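Octaprenyl-diphosphate synthase (Bacteroides thetaiotaomicron, PDB 3RMG) probably acts as a magnesium-dependent prenyltransferase, joining isoprenoid diphosphates into longer chains as members of the FPP/GGPP synthase family do. Local coordinates at residues A[209-221]-A[230-242]. Numbering follows the deposited sequence.
Sequences CFQIKDDIFDYFD and GNDMLEGKLTLPA
D218 O, in the F217-F220 type I turn, accepts a hydrogen bond from G230 N at 2.9 Å, pinning the N-cap residue of the short helix 231-234. The D218 carboxylate reaches the same helix start because its CG lies anti to the backbone N (chi1 -161°): OD1 accepts from D232 N at 2.8 Å, met from above the carboxylate plane, while N231 N makes only a weak hydrogen bond to OD2. D218 closes the D214-D215-I216-F217-D218 sequence, the second aspartate-rich motif of trans-prenyltransferases, which in relatives binds diphosphate through magnesium. D215 turns its carboxylate against the T239 methyl, CG to CG2 3.6 Å, and its OD2 is hydrogen-bonded to Y166 OH. One water ties D215 O, D232 OD2 and T239 OG1 together. Y219 OH donates to T239 OG1 at 2.7 Å, near the ring plane, and accepts from A242 N at 3.2 Å in the first turn of helix 240-249. P241 CB sits over one ring face in a CH-pi contact, 4.1 Å from the centroid. A phenylalanine at Y219 would probably leave A242 N without this acceptor and T239 OG1 without its donor. The like charges D218 OD1 and D232 OD2 lie 3.6 Å apart.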
loop_
_atom_site.group_PDB
_atom_site.type_symbol
_atom_site.label_atom_id
_atom_site.label_comp_id
_atom_site.label_asym_id
_atom_site.label_seq_id
_atom_site.Cartn_x
_atom_site.Cartn_y
_atom_site.Cartn_z
ATOM N N CYS A 209 9.323 -24.110 8.267
ATOM C CA CYS A 209 8.579 -25.174 8.962
ATOM C C CYS A 209 7.082 -24.837 8.978
ATOM O O CYS A 209 6.228 -25.674 8.699
ATOM C CB CYS A 209 9.054 -25.332 10.403
ATOM S SG CYS A 209 10.727 -25.926 10.591
ATOM N N PHE A 210 6.783 -23.598 9.330
ATOM C CA PHE A 210 5.416 -23.144 9.434
ATOM C C PHE A 210 4.674 -23.331 8.110
ATOM O O PHE A 210 3.576 -23.894 8.081
ATOM C CB PHE A 210 5.409 -21.678 9.852
ATOM C CG PHE A 210 4.060 -21.165 10.257
ATOM C CD1 PHE A 210 3.632 -21.266 11.574
ATOM C CD2 PHE A 210 3.216 -20.577 9.319
ATOM C CE1 PHE A 210 2.382 -20.791 11.951
ATOM C CE2 PHE A 210 1.962 -20.097 9.689
ATOM C CZ PHE A 210 1.546 -20.207 11.007
ATOM N N GLN A 211 5.279 -22.868 7.017
ATOM C CA GLN A 211 4.633 -22.924 5.702
ATOM C C GLN A 211 4.396 -24.351 5.215
ATOM O O GLN A 211 3.337 -24.657 4.687
ATOM C CB GLN A 211 5.453 -22.176 4.656
ATOM C CG GLN A 211 4.712 -22.047 3.341
ATOM C CD GLN A 211 3.317 -21.494 3.553
ATOM O OE1 GLN A 211 3.150 -20.366 4.027
ATOM N NE2 GLN A 211 2.307 -22.288 3.221
ATOM N N ILE A 212 5.393 -25.212 5.384
ATOM C CA ILE A 212 5.277 -26.609 5.009
ATOM C C ILE A 212 4.202 -27.298 5.850
ATOM O O ILE A 212 3.403 -28.079 5.326
ATOM C CB ILE A 212 6.611 -27.342 5.174
ATOM C CG1 ILE A 212 7.608 -26.888 4.105
ATOM C CG2 ILE A 212 6.416 -28.825 5.058
ATOM C CD1 ILE A 212 9.041 -27.440 4.341
ATOM N N LYS A 213 4.177 -27.005 7.149
ATOM C CA LYS A 213 3.107 -27.498 8.014
ATOM C C LYS A 213 1.732 -27.176 7.439
ATOM O O LYS A 213 0.873 -28.044 7.350
ATOM C CB LYS A 213 3.220 -26.905 9.418
ATOM C CG LYS A 213 3.983 -27.771 10.399
ATOM C CD LYS A 213 3.081 -28.825 11.038
ATOM C CE LYS A 213 2.864 -30.013 10.114
ATOM N NZ LYS A 213 2.248 -31.174 10.825
ATOM N N ASP A 214 1.527 -25.919 7.068
ATOM C CA ASP A 214 0.269 -25.489 6.487
ATOM C C ASP A 214 -0.067 -26.205 5.187
ATOM O O ASP A 214 -1.226 -26.514 4.939
ATOM C CB ASP A 214 0.284 -23.985 6.229
ATOM C CG ASP A 214 -0.507 -23.214 7.254
ATOM O OD1 ASP A 214 -1.070 -23.853 8.171
ATOM O OD2 ASP A 214 -0.575 -21.973 7.136
ATOM N N ASP A 215 0.936 -26.434 4.346
ATOM C CA ASP A 215 0.715 -27.095 3.063
ATOM C C ASP A 215 0.211 -28.527 3.270
ATOM O O ASP A 215 -0.616 -29.020 2.509
ATOM C CB ASP A 215 1.997 -27.103 2.229
ATOM C CG ASP A 215 2.353 -25.734 1.688
ATOM O OD1 ASP A 215 1.544 -24.792 1.840
ATOM O OD2 ASP A 215 3.447 -25.600 1.102
ATOM N N ILE A 216 0.716 -29.189 4.302
ATOM C CA ILE A 216 0.275 -30.531 4.636
ATOM C C ILE A 216 -1.204 -30.553 5.031
ATOM O O ILE A 216 -1.967 -31.395 4.568
ATOM C CB ILE A 216 1.129 -31.120 5.759
ATOM C CG1 ILE A 216 2.467 -31.611 5.196
ATOM C CG2 ILE A 216 0.383 -32.249 6.459
ATOM C CD1 ILE A 216 3.532 -31.847 6.247
ATOM N N PHE A 217 -1.610 -29.615 5.875
ATOM C CA PHE A 217 -3.009 -29.513 6.275
ATOM C C PHE A 217 -3.967 -29.607 5.093
ATOM O O PHE A 217 -5.041 -30.190 5.211
ATOM C CB PHE A 217 -3.272 -28.209 7.031
ATOM C CG PHE A 217 -2.630 -28.156 8.386
ATOM C CD1 PHE A 217 -2.316 -26.938 8.970
ATOM C CD2 PHE A 217 -2.330 -29.325 9.070
ATOM C CE1 PHE A 217 -1.725 -26.882 10.218
ATOM C CE2 PHE A 217 -1.737 -29.279 10.317
ATOM C CZ PHE A 217 -1.435 -28.052 10.894
ATOM N N ASP A 218 -3.588 -29.033 3.957
ATOM C CA ASP A 218 -4.476 -29.001 2.793
ATOM C C ASP A 218 -4.840 -30.393 2.260
ATOM O O ASP A 218 -5.851 -30.569 1.583
ATOM C CB ASP A 218 -3.856 -28.179 1.676
ATOM C CG ASP A 218 -4.875 -27.727 0.665
ATOM O OD1 ASP A 218 -4.659 -27.958 -0.542
ATOM O OD2 ASP A 218 -5.896 -27.141 1.083
ATOM N N TYR A 219 -4.009 -31.381 2.565
ATOM C CA TYR A 219 -4.270 -32.754 2.151
ATOM C C TYR A 219 -5.232 -33.476 3.113
ATOM O O TYR A 219 -5.275 -34.706 3.142
ATOM C CB TYR A 219 -2.948 -33.524 2.046
ATOM C CG TYR A 219 -1.991 -32.976 1.006
ATOM C CD1 TYR A 219 -1.697 -33.700 -0.140
ATOM C CD2 TYR A 219 -1.381 -31.736 1.168
ATOM C CE1 TYR A 219 -0.824 -33.213 -1.093
ATOM C CE2 TYR A 219 -0.510 -31.236 0.213
ATOM C CZ TYR A 219 -0.235 -31.980 -0.919
ATOM O OH TYR A 219 0.637 -31.509 -1.883
ATOM N N PHE A 220 -5.997 -32.708 3.894
ATOM C CA PHE A 220 -6.900 -33.269 4.911
ATOM C C PHE A 220 -8.163 -32.430 5.117
ATOM O O PHE A 220 -8.161 -31.215 4.916
ATOM C CB PHE A 220 -6.176 -33.437 6.248
ATOM C CG PHE A 220 -5.033 -34.407 6.204
ATOM C CD1 PHE A 220 -5.192 -35.704 6.646
ATOM C CD2 PHE A 220 -3.796 -34.020 5.724
ATOM C CE1 PHE A 220 -4.139 -36.599 6.610
ATOM C CE2 PHE A 220 -2.740 -34.907 5.685
ATOM C CZ PHE A 220 -2.910 -36.198 6.128
ATOM N N ASP A 221 -9.235 -33.091 5.545
ATOM C CA ASP A 221 -10.560 -32.470 5.618
ATOM C C ASP A 221 -10.724 -31.430 6.725
ATOM O O ASP A 221 -11.034 -30.270 6.450
ATOM C CB ASP A 221 -11.630 -33.547 5.770
ATOM C CG ASP A 221 -11.592 -34.560 4.647
ATOM O OD1 ASP A 221 -11.604 -35.772 4.950
ATOM O OD2 ASP A 221 -11.541 -34.143 3.465
ATOM N N GLY A 230 -7.919 -29.968 -0.316
ATOM C CA GLY A 230 -7.229 -29.948 -1.605
ATOM C C GLY A 230 -7.228 -28.569 -2.238
ATOM O O GLY A 230 -6.984 -28.417 -3.435
ATOM N N ASN A 231 -7.490 -27.556 -1.424
ATOM C CA ASN A 231 -7.647 -26.198 -1.922
ATOM C C ASN A 231 -6.476 -25.653 -2.738
ATOM O O ASN A 231 -6.679 -25.096 -3.814
ATOM C CB ASN A 231 -7.956 -25.247 -0.771
ATOM C CG ASN A 231 -8.466 -23.920 -1.254
ATOM O OD1 ASN A 231 -9.093 -23.175 -0.509
ATOM N ND2 ASN A 231 -8.213 -23.618 -2.520
ATOM N N ASP A 232 -5.257 -25.790 -2.223
ATOM C CA ASP A 232 -4.074 -25.249 -2.903
ATOM C C ASP A 232 -4.000 -25.714 -4.357
ATOM O O ASP A 232 -3.502 -24.987 -5.222
ATOM C CB ASP A 232 -2.775 -25.646 -2.180
ATOM C CG ASP A 232 -2.607 -24.960 -0.828
ATOM O OD1 ASP A 232 -3.061 -23.807 -0.666
ATOM O OD2 ASP A 232 -2.005 -25.585 0.069
ATOM N N MET A 233 -4.471 -26.934 -4.615
ATOM C CA MET A 233 -4.502 -27.470 -5.979
ATOM C C MET A 233 -5.530 -26.730 -6.845
ATOM O O MET A 233 -5.237 -26.345 -7.975
ATOM C CB MET A 233 -4.768 -28.983 -5.982
ATOM C CG MET A 233 -3.582 -29.838 -5.530
ATOM S SD MET A 233 -3.854 -31.603 -5.775
ATOM C CE MET A 233 -2.378 -32.343 -5.097
ATOM N N LEU A 234 -6.729 -26.527 -6.302
ATOM C CA LEU A 234 -7.771 -25.775 -6.991
ATOM C C LEU A 234 -7.250 -24.418 -7.432
ATOM O O LEU A 234 -7.735 -23.834 -8.403
ATOM C CB LEU A 234 -8.974 -25.570 -6.072
ATOM C CG LEU A 234 -9.868 -26.782 -5.818
ATOM C CD1 LEU A 234 -10.905 -26.468 -4.742
ATOM C CD2 LEU A 234 -10.539 -27.206 -7.114
ATOM N N GLU A 235 -6.261 -23.915 -6.704
ATOM C CA GLU A 235 -5.721 -22.599 -6.985
ATOM C C GLU A 235 -4.497 -22.684 -7.881
ATOM O O GLU A 235 -3.994 -21.671 -8.349
ATOM C CB GLU A 235 -5.411 -21.868 -5.685
ATOM C CG GLU A 235 -6.512 -22.026 -4.660
ATOM C CD GLU A 235 -6.824 -20.730 -3.947
ATOM O OE1 GLU A 235 -6.762 -19.667 -4.600
ATOM O OE2 GLU A 235 -7.139 -20.773 -2.738
ATOM N N GLY A 236 -4.024 -23.902 -8.124
ATOM C CA GLY A 236 -2.957 -24.123 -9.093
ATOM C C GLY A 236 -1.649 -24.613 -8.503
ATOM O O GLY A 236 -0.648 -24.734 -9.211
ATOM N N LYS A 237 -1.657 -24.922 -7.209
ATOM C CA LYS A 237 -0.415 -25.185 -6.488
ATOM C C LYS A 237 -0.146 -26.661 -6.216
ATOM O O LYS A 237 -1.026 -27.394 -5.767
ATOM C CB LYS A 237 -0.398 -24.408 -5.166
ATOM C CG LYS A 237 -0.677 -22.918 -5.310
ATOM C CD LYS A 237 -1.113 -22.316 -3.983
ATOM C CE LYS A 237 -1.687 -20.920 -4.166
ATOM N NZ LYS A 237 -2.371 -20.464 -2.926
ATOM N N LEU A 238 1.088 -27.078 -6.479
ATOM C CA LEU A 238 1.579 -28.390 -6.085
ATOM C C LEU A 238 2.630 -28.240 -4.980
ATOM O O LEU A 238 3.748 -27.776 -5.236
ATOM C CB LEU A 238 2.202 -29.113 -7.283
ATOM C CG LEU A 238 1.295 -29.540 -8.436
ATOM C CD1 LEU A 238 2.106 -30.303 -9.467
ATOM C CD2 LEU A 238 0.145 -30.390 -7.922
ATOM N N THR A 239 2.274 -28.643 -3.763
ATOM C CA THR A 239 3.136 -28.435 -2.610
ATOM C C THR A 239 4.013 -29.651 -2.335
ATOM O O THR A 239 3.879 -30.685 -2.976
ATOM C CB THR A 239 2.326 -28.071 -1.345
ATOM O OG1 THR A 239 1.527 -29.189 -0.942
ATOM C CG2 THR A 239 1.425 -26.855 -1.597
ATOM N N LEU A 240 4.908 -29.517 -1.364
ATOM C CA LEU A 240 5.982 -30.485 -1.184
ATOM C C LEU A 240 5.545 -31.942 -1.304
ATOM O O LEU A 240 6.188 -32.725 -1.999
ATOM C CB LEU A 240 6.708 -30.268 0.151
ATOM C CG LEU A 240 8.058 -30.982 0.216
ATOM C CD1 LEU A 240 8.941 -30.510 -0.933
ATOM C CD2 LEU A 240 8.751 -30.785 1.563
ATOM N N PRO A 241 4.471 -32.322 -0.602
ATOM C CA PRO A 241 4.091 -33.742 -0.587
ATOM C C PRO A 241 3.828 -34.278 -2.005
ATOM O O PRO A 241 4.400 -35.294 -2.407
ATOM C CB PRO A 241 2.806 -33.754 0.253
ATOM C CG PRO A 241 2.832 -32.460 1.037
ATOM C CD PRO A 241 3.527 -31.475 0.146
ATOM N N ALA A 242 2.970 -33.587 -2.750
ATOM C CA ALA A 242 2.692 -33.953 -4.129
ATOM C C ALA A 242 3.996 -34.031 -4.910
ATOM O O ALA A 242 4.351 -35.083 -5.447
ATOM C CB ALA A 242 1.730 -32.944 -4.771
HETATM O O HOH W 1 -0.828 -27.880 0.151
#